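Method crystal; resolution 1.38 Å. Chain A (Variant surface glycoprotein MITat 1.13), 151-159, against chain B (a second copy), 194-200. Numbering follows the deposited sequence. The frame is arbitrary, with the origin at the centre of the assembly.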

# COMPACT_ATOMS: atom_id res chain seq x y z
N LYS A 151 -14.47 44.64 -22.90
CA LYS A 151 -15.02 43.97 -24.08
C LYS A 151 -14.82 42.46 -24.04
O LYS A 151 -15.33 41.76 -24.92
N PHE A 152 -14.15 41.95 -23.01
CA PHE A 152 -14.06 40.50 -22.79
C PHE A 152 -15.24 40.12 -21.92
O PHE A 152 -15.21 40.25 -20.69
N ARG A 153 -16.33 39.69 -22.56
CA ARG A 153 -17.50 39.38 -21.75
C ARG A 153 -17.44 37.96 -21.20
O ARG A 153 -17.84 37.71 -20.06
N ALA A 154 -16.93 37.02 -21.98
CA ALA A 154 -16.61 35.70 -21.47
C ALA A 154 -15.12 35.70 -21.19
O ALA A 154 -14.32 36.20 -22.01
N THR A 155 -14.77 35.25 -19.98
CA THR A 155 -13.41 35.05 -19.56
C THR A 155 -13.32 33.83 -18.67
O THR A 155 -12.59 33.83 -17.67
N SER A 156 -14.10 32.79 -18.99
CA SER A 156 -14.06 31.52 -18.27
C SER A 156 -12.76 30.76 -18.48
O SER A 156 -12.53 29.76 -17.79
N LEU A 157 -11.88 31.21 -19.38
CA LEU A 157 -10.65 30.51 -19.69
C LEU A 157 -9.85 30.24 -18.42
O LEU A 157 -9.60 31.15 -17.63
N GLY A 158 -9.48 28.96 -18.22
CA GLY A 158 -8.74 28.52 -17.06
C GLY A 158 -9.59 27.94 -15.96
O GLY A 158 -9.02 27.45 -14.98
N THR A 159 -10.91 27.94 -16.09
CA THR A 159 -11.78 27.35 -15.08
C THR A 159 -11.82 25.83 -15.27
O THR A 159 -12.12 25.35 -16.36
N HIS B 194 -4.95 28.88 -9.63
CA HIS B 194 -5.71 29.74 -10.53
C HIS B 194 -5.19 29.59 -11.95
O HIS B 194 -3.99 29.45 -12.18
N GLY B 195 -6.13 29.74 -12.88
CA GLY B 195 -5.82 29.89 -14.30
C GLY B 195 -5.95 31.35 -14.70
O GLY B 195 -6.78 32.06 -14.16
N HIS B 196 -5.09 31.78 -15.60
CA HIS B 196 -5.01 33.18 -15.98
C HIS B 196 -5.23 33.31 -17.47
O HIS B 196 -4.54 32.65 -18.26
N LEU B 197 -6.11 34.25 -17.86
CA LEU B 197 -6.23 34.70 -19.24
C LEU B 197 -5.18 35.78 -19.43
O LEU B 197 -5.30 36.88 -18.88
N ASP B 198 -4.16 35.46 -20.22
CA ASP B 198 -3.15 36.42 -20.62
C ASP B 198 -3.57 37.03 -21.96
O ASP B 198 -3.93 36.30 -22.89
N ALA B 199 -3.53 38.35 -22.05
CA ALA B 199 -3.92 39.06 -23.26
C ALA B 199 -2.81 40.00 -23.70
O ALA B 199 -2.13 40.62 -22.87
N THR B 200 -2.64 40.09 -25.02
CA THR B 200 -1.78 41.10 -25.63
C THR B 200 -2.49 41.60 -26.88
O THR B 200 -3.02 40.80 -27.65

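The contact between the two copies is centred on L197(B), which loses more surface to the opposing stretch than any other residue. Its CA-to-CB bond points sideways, but a tp rotamer (chi1 166°, chi2 59°) brings the end of the side chain nearer to chain A, where its methyl groups meet three residues. CD1 of L197(B) lies 3.7 Å from CD2 of L157(A), while CD2 of L197(B) approaches CG2 of T155(A) at 3.8 Å and CD2 of F152(A) at 4.0 Å. The leucine thus bridges the chain A strand and the turn that follows it.

L157(A) points toward chain B and is also tp (chi1 -163°, chi2 68°), so the two leucines meet through their terminal methyl groups. F152(A), buried and likewise directed toward chain B, holds its ring with chi1 in the m well (-73°) and chi2 at 76°. The ring lies oblique to its neighbours: besides L197(B), it reaches A199(B), with CZ of F152(A) 4.4 Å from CB of A199(B). The small alanine side chain points toward chain A and extends the apolar surface along the chain B strand. Because the CA atoms of F152(A) and A199(B) are 10.3 Å apart, it is the length of the phenylalanine that spans the gap here.

At the turn the backbones come much closer, and side chains give way to glycines. The CA atoms of G158(A) and G195(B) are 4.2 Å apart, and O of G158(A) lies 4.1 Å from CA of G195(B). A CB on G195(B) would clash with O of G158(A), at 2.8 Å; one on G158(A) would sit tightly, 3.1 Å from CA of G195(B). The backbone angles of G158(A), phi 97° and psi -4°, by themselves call for glycine in this type II turn.

The polar edge contributes no hydrogen bond between the stretches. T155(A), in the p rotamer, points sideways and offers its methyl group to L197(B). Beyond it, S156(A) and T159(A) point away from chain B and close the turn within their own chain: N of T159(A) donates to O of S156(A) at 3.0 Å, and OG1 of T159(A), from an m rotamer, donates to the same oxygen at 2.6 Å. On the chain B strand, H194(B), H196(B) and D198(B), all with chi1 in the m well, alternate with the contacting residues and point away; both ring nitrogens of H196(B) and OD2 of D198(B) are hydrogen-bonded elsewhere in the structure.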

# COMPACT_ATOMS: atom_id res chain seq x y z
CB LYS A 151 -14.43 44.56 -25.36
CG LYS A 151 -14.80 46.05 -25.56
CD LYS A 151 -14.41 46.57 -26.92
CE LYS A 151 -14.81 48.04 -27.13
NZ LYS A 151 -14.55 48.46 -28.52
CB PHE A 152 -12.77 40.14 -22.08
CG PHE A 152 -11.55 40.24 -22.94
CD1 PHE A 152 -11.00 41.47 -23.27
CD2 PHE A 152 -10.98 39.10 -23.47
CE1 PHE A 152 -9.85 41.53 -24.04
CE2 PHE A 152 -9.86 39.16 -24.24
CZ PHE A 152 -9.30 40.36 -24.53
CB ARG A 153 -18.79 39.60 -22.52
CG ARG A 153 -19.97 39.73 -21.56
CD ARG A 153 -21.28 39.85 -22.29
NE ARG A 153 -21.87 38.56 -22.62
CZ ARG A 153 -22.54 37.80 -21.76
NH1 ARG A 153 -22.69 38.18 -20.50
NH2 ARG A 153 -23.06 36.64 -22.16
CB ALA A 154 -16.99 34.58 -22.43
CB THR A 155 -12.88 36.24 -18.76
OG1 THR A 155 -13.79 36.53 -17.70
CG2 THR A 155 -12.72 37.41 -19.64
CB SER A 156 -15.23 30.65 -18.73
OG SER A 156 -15.17 30.44 -20.13
CB LEU A 157 -9.80 31.33 -20.67
CG LEU A 157 -8.68 30.57 -21.39
CD1 LEU A 157 -9.22 29.54 -22.37
CD2 LEU A 157 -7.72 31.50 -22.09
CB THR A 159 -13.20 27.88 -15.22
OG1 THR A 159 -13.18 29.31 -15.27
CG2 THR A 159 -14.03 27.44 -14.05
CB HIS B 194 -5.58 31.21 -10.08
CG HIS B 194 -6.29 31.50 -8.81
ND1 HIS B 194 -5.74 31.25 -7.57
CD2 HIS B 194 -7.56 31.92 -8.59
CE1 HIS B 194 -6.63 31.55 -6.64
NE2 HIS B 194 -7.74 31.96 -7.23
CB HIS B 196 -3.62 33.69 -15.66
CG HIS B 196 -3.21 33.49 -14.23
ND1 HIS B 196 -3.96 33.96 -13.18
CD2 HIS B 196 -2.14 32.85 -13.68
CE1 HIS B 196 -3.35 33.66 -12.04
NE2 HIS B 196 -2.26 32.98 -12.32
CB LEU B 197 -7.64 35.22 -19.52
CG LEU B 197 -7.81 36.02 -20.82
CD1 LEU B 197 -7.44 35.19 -22.04
CD2 LEU B 197 -9.21 36.57 -20.94
CB ASP B 198 -1.77 35.78 -20.75
CG ASP B 198 -1.22 35.27 -19.42
OD1 ASP B 198 -1.45 35.90 -18.35
OD2 ASP B 198 -0.52 34.24 -19.46
CB ALA B 199 -5.20 39.84 -23.03
CB THR B 200 -0.45 40.50 -26.06
OG1 THR B 200 0.01 39.60 -25.05
CG2 THR B 200 0.60 41.54 -26.27